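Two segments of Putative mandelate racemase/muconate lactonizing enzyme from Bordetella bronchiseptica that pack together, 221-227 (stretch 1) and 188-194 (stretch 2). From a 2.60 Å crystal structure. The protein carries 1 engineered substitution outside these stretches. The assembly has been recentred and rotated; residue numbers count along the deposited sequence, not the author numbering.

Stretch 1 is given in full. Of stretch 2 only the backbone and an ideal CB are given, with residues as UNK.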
ATOM      1  N   ARG A 221      15.840  16.660 -26.487  1.00 52.30           N
ATOM      2  CA  ARG A 221      15.142  16.538 -27.760  1.00 51.43           C
ATOM      3  C   ARG A 221      13.758  17.196 -27.747  1.00 51.92           C
ATOM      4  O   ARG A 221      13.219  17.526 -28.801  1.00 52.11           O
ATOM      5  CB  ARG A 221      15.010  15.059 -28.131  1.00 51.97           C
ATOM      6  CG  ARG A 221      16.354  14.356 -28.272  1.00 53.65           C
ATOM      7  CD  ARG A 221      16.223  12.839 -28.348  1.00 55.01           C
ATOM      8  NE  ARG A 221      15.554  12.382 -29.563  1.00 55.96           N
ATOM      9  CZ  ARG A 221      15.357  11.101 -29.858  1.00 57.32           C
ATOM     10  NH1 ARG A 221      15.780  10.161 -29.022  1.00 57.36           N
ATOM     11  NH2 ARG A 221      14.741  10.756 -30.985  1.00 56.73           N
ATOM     12  N   LEU A 222      13.181  17.381 -26.563  1.00 51.31           N
ATOM     13  CA  LEU A 222      11.871  18.013 -26.454  1.00 51.54           C
ATOM     14  C   LEU A 222      12.006  19.531 -26.424  1.00 52.62           C
ATOM     15  O   LEU A 222      11.075  20.247 -26.783  1.00 54.32           O
ATOM     16  CB  LEU A 222      11.139  17.554 -25.187  1.00 50.11           C
ATOM     17  CG  LEU A 222      10.605  16.119 -25.130  1.00 49.74           C
ATOM     18  CD1 LEU A 222      10.020  15.867 -23.757  1.00 49.24           C
ATOM     19  CD2 LEU A 222       9.555  15.901 -26.204  1.00 47.94           C
ATOM     20  N   GLY A 223      13.170  20.010 -25.991  1.00 53.20           N
ATOM     21  CA  GLY A 223      13.424  21.441 -25.900  1.00 52.98           C
ATOM     22  C   GLY A 223      12.719  22.309 -26.928  1.00 53.23           C
ATOM     23  O   GLY A 223      12.032  23.256 -26.559  1.00 52.33           O
ATOM     24  N   PRO A 224      12.876  22.019 -28.230  1.00 54.22           N
ATOM     25  CA  PRO A 224      12.237  22.796 -29.299  1.00 55.01           C
ATOM     26  C   PRO A 224      10.707  22.901 -29.251  1.00 55.41           C
ATOM     27  O   PRO A 224      10.123  23.767 -29.909  1.00 56.03           O
ATOM     28  CB  PRO A 224      12.742  22.114 -30.571  1.00 53.57           C
ATOM     29  CG  PRO A 224      13.056  20.730 -30.123  1.00 54.53           C
ATOM     30  CD  PRO A 224      13.721  20.960 -28.802  1.00 53.31           C
ATOM     31  N   ALA A 225      10.059  22.029 -28.481  1.00 55.23           N
ATOM     32  CA  ALA A 225       8.607  22.065 -28.361  1.00 54.91           C
ATOM     33  C   ALA A 225       8.197  23.186 -27.410  1.00 56.26           C
ATOM     34  O   ALA A 225       7.021  23.532 -27.315  1.00 57.79           O
ATOM     35  CB  ALA A 225       8.090  20.739 -27.853  1.00 54.54           C
ATOM     36  N   GLN A 226       9.173  23.752 -26.707  1.00 55.93           N
ATOM     37  CA  GLN A 226       8.917  24.839 -25.763  1.00 56.23           C
ATOM     38  C   GLN A 226       7.846  24.472 -24.729  1.00 54.62           C
ATOM     39  O   GLN A 226       6.880  25.209 -24.528  1.00 55.09           O
ATOM     40  CB  GLN A 226       8.501  26.097 -26.528  1.00 58.19           C
ATOM     41  CG  GLN A 226       9.572  26.623 -27.476  1.00 62.22           C
ATOM     42  CD  GLN A 226      10.858  27.023 -26.753  1.00 64.17           C
ATOM     43  OE1 GLN A 226      10.839  27.845 -25.837  1.00 64.74           O
ATOM     44  NE2 GLN A 226      11.981  26.446 -27.172  1.00 65.55           N
ATOM     45  N   LEU A 227       8.032  23.335 -24.068  1.00 52.22           N
ATOM     46  CA  LEU A 227       7.085  22.862 -23.066  1.00 49.95           C
ATOM     47  C   LEU A 227       7.113  23.712 -21.800  1.00 48.46           C
ATOM     48  O   LEU A 227       8.140  24.289 -21.460  1.00 49.07           O
ATOM     49  CB  LEU A 227       7.390  21.405 -22.713  1.00 49.11           C
ATOM     50  CG  LEU A 227       7.423  20.426 -23.890  1.00 50.33           C
ATOM     51  CD1 LEU A 227       7.722  19.037 -23.368  1.00 51.28           C
ATOM     52  CD2 LEU A 227       6.092  20.432 -24.629  1.00 49.80           C
ATOM     53  N   UNK A 188       5.518  13.859 -32.024  1.00 60.63           N
ATOM     54  CA  UNK A 188       4.252  14.365 -31.506  1.00 59.46           C
ATOM     55  C   UNK A 188       4.454  15.729 -30.869  1.00 58.75           C
ATOM     56  O   UNK A 188       3.761  16.687 -31.200  1.00 58.37           O
ATOM     57  CB  UNK A 188       3.650  13.388 -30.494  1.00 59.46           C
ATOM     58  N   UNK A 189       5.409  15.802 -29.951  1.00 58.04           N
ATOM     59  CA  UNK A 189       5.709  17.043 -29.250  1.00 59.04           C
ATOM     60  C   UNK A 189       5.871  18.214 -30.206  1.00 59.57           C
ATOM     61  O   UNK A 189       5.204  19.232 -30.064  1.00 60.13           O
ATOM     62  CB  UNK A 189       6.978  16.879 -28.411  1.00 59.04           C
ATOM     63  N   UNK A 190       6.755  18.059 -31.184  1.00 61.49           N
ATOM     64  CA  UNK A 190       7.019  19.113 -32.151  1.00 62.72           C
ATOM     65  C   UNK A 190       5.847  19.353 -33.100  1.00 64.26           C
ATOM     66  O   UNK A 190       5.541  20.497 -33.442  1.00 64.19           O
ATOM     67  CB  UNK A 190       8.272  18.769 -32.958  1.00 62.72           C
ATOM     68  N   UNK A 191       5.189  18.279 -33.522  1.00 65.71           N
ATOM     69  CA  UNK A 191       4.057  18.411 -34.431  1.00 67.39           C
ATOM     70  C   UNK A 191       2.943  19.249 -33.782  1.00 66.57           C
ATOM     71  O   UNK A 191       2.457  20.225 -34.364  1.00 67.15           O
ATOM     72  CB  UNK A 191       3.529  17.031 -34.827  1.00 67.39           C
ATOM     73  N   UNK A 192       2.551  18.873 -32.570  1.00 64.15           N
ATOM     74  CA  UNK A 192       1.511  19.592 -31.850  1.00 61.59           C
ATOM     75  C   UNK A 192       1.909  21.042 -31.585  1.00 61.42           C
ATOM     76  O   UNK A 192       1.047  21.910 -31.480  1.00 61.60           O
ATOM     77  CB  UNK A 192       1.200  18.884 -30.530  1.00 61.59           C
ATOM     78  N   UNK A 193       3.206  21.308 -31.463  1.00 61.45           N
ATOM     79  CA  UNK A 193       3.657  22.674 -31.222  1.00 62.12           C
ATOM     80  C   UNK A 193       3.420  23.505 -32.472  1.00 64.33           C
ATOM     81  O   UNK A 193       3.001  24.659 -32.391  1.00 64.33           O
ATOM     82  CB  UNK A 193       5.133  22.705 -30.822  1.00 62.12           C
ATOM     83  N   UNK A 194       3.697  22.905 -33.627  1.00 66.48           N
ATOM     84  CA  UNK A 194       3.498  23.564 -34.910  1.00 68.04           C
ATOM     85  C   UNK A 194       2.024  23.928 -35.047  1.00 67.82           C
ATOM     86  O   UNK A 194       1.674  25.084 -35.281  1.00 67.94           O
ATOM     87  CB  UNK A 194       3.954  22.672 -36.067  1.00 68.04           C
TER

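Stretch 2 is helical throughout, with phi/psi near -60/-45, so its seven positions spread around the helix and only some can meet stretch 1.

Position 188 has no atom of stretch 1 within 5.5 Å of its ideal CB. Stretch 1 sets no condition here, and many side chains would suit. The residue is N188. Its backbone O accepts the hydrogen bond from the N of position 192, and its ND2 is bonded elsewhere in the structure.

Position 189 is different. Its CB points toward stretch 1. The ideal CB lies 3.5 Å from L222 CD2 and 4.1 Å from A225 CB, so the space ahead is already taken by apolar groups. L222 CD2 lies almost straight ahead of this bond, so there is little room directly beyond the CB. A small residue suits: alanine, or perhaps glycine or serine. The residue is A189. Its CB packs on L222 CD2 at 3.5 Å and on A225 CB at 4.1 Å.

Position 190 points sideways, with its ideal CB 5.5 Å from A225 CB. There is room for a side chain to extend, and P224 and A225 offer an apolar surface. Leucine, isoleucine or methionine could reach it. The residue is L190, with chi1 m and chi2 t. Its end comes nearer than its CB does: L190 CD2 is 3.5 Å from P224 CG and 4.0 Å from A225 CB. The CA atoms of L190 and A225 are 5.1 Å apart, the closest pair of CA atoms across the two stretches.

Position 191 is out of reach of stretch 1, which leaves the choice open. The residue is H191, with chi1 t.

Position 192 is also out of reach, and stretch 1 again gives no preference. The residue is V192, with chi1 t.

Position 193 points toward stretch 1. Its ideal CB is 4.1 Å from A225 O and 5.2 Å from P224 O, and Q226 O lies further along. Backbone carbonyls call for a donor. Lysine, glutamine or arginine could serve; arginine has N-H groups on separate nitrogens of a flat group, which suits two neighbouring carbonyls. The residue is R193. Its NE donates to A225 O at 2.7 Å, nearly straight at 166°, and this oxygen sits at the guanidinium edge, near its plane. R193 NH2 adds two weak bonds, to A225 O at 3.3 Å and to Q226 O at 3.2 Å. Chi2 and chi3 are both p, so the chain bends rather than running fully extended.

Position 194 has nothing of stretch 1 near its ideal CB. Many residues would do. The residue is E194; its N bonds to L190 O at 3.0 Å, within the helix.

Stretch 2, residues 188-194: NALHVRE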
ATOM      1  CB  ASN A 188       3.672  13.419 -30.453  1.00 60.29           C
ATOM      2  CG  ASN A 188       3.182  12.112 -31.043  1.00 62.31           C
ATOM      3  OD1 ASN A 188       2.939  12.012 -32.251  1.00 63.38           O
ATOM      4  ND2 ASN A 188       3.013  11.101 -30.186  1.00 61.07           N
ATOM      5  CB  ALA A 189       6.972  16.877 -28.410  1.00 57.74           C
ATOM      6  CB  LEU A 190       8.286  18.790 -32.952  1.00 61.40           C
ATOM      7  CG  LEU A 190       9.569  18.560 -32.139  1.00 62.11           C
ATOM      8  CD1 LEU A 190      10.718  18.298 -33.088  1.00 61.17           C
ATOM      9  CD2 LEU A 190       9.880  19.763 -31.257  1.00 61.47           C
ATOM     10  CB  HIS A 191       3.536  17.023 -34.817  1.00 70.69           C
ATOM     11  CG  HIS A 191       2.456  17.051 -35.853  1.00 75.76           C
ATOM     12  ND1 HIS A 191       2.665  17.528 -37.131  1.00 77.24           N
ATOM     13  CD2 HIS A 191       1.150  16.694 -35.793  1.00 77.75           C
ATOM     14  CE1 HIS A 191       1.533  17.465 -37.812  1.00 78.40           C
ATOM     15  NE2 HIS A 191       0.599  16.963 -37.023  1.00 79.11           N
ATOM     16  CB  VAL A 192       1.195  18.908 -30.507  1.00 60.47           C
ATOM     17  CG1 VAL A 192       0.131  19.687 -29.756  1.00 60.41           C
ATOM     18  CG2 VAL A 192       0.737  17.484 -30.752  1.00 58.17           C
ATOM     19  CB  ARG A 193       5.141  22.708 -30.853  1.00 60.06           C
ATOM     20  CG  ARG A 193       5.746  24.114 -30.864  1.00 57.94           C
ATOM     21  CD  ARG A 193       4.913  25.106 -30.063  1.00 56.80           C
ATOM     22  NE  ARG A 193       5.026  24.899 -28.624  1.00 57.36           N
ATOM     23  CZ  ARG A 193       4.176  25.397 -27.733  1.00 57.44           C
ATOM     24  NH1 ARG A 193       3.146  26.126 -28.141  1.00 59.00           N
ATOM     25  NH2 ARG A 193       4.352  25.175 -26.436  1.00 56.68           N
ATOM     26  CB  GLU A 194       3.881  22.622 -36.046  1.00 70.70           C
ATOM     27  CG  GLU A 194       5.360  22.380 -36.205  1.00 75.68           C
ATOM     28  CD  GLU A 194       5.644  21.171 -37.081  1.00 79.80           C
ATOM     29  OE1 GLU A 194       4.852  20.930 -38.025  1.00 79.98           O
ATOM     30  OE2 GLU A 194       6.656  20.469 -36.831  1.00 81.42           O
TER
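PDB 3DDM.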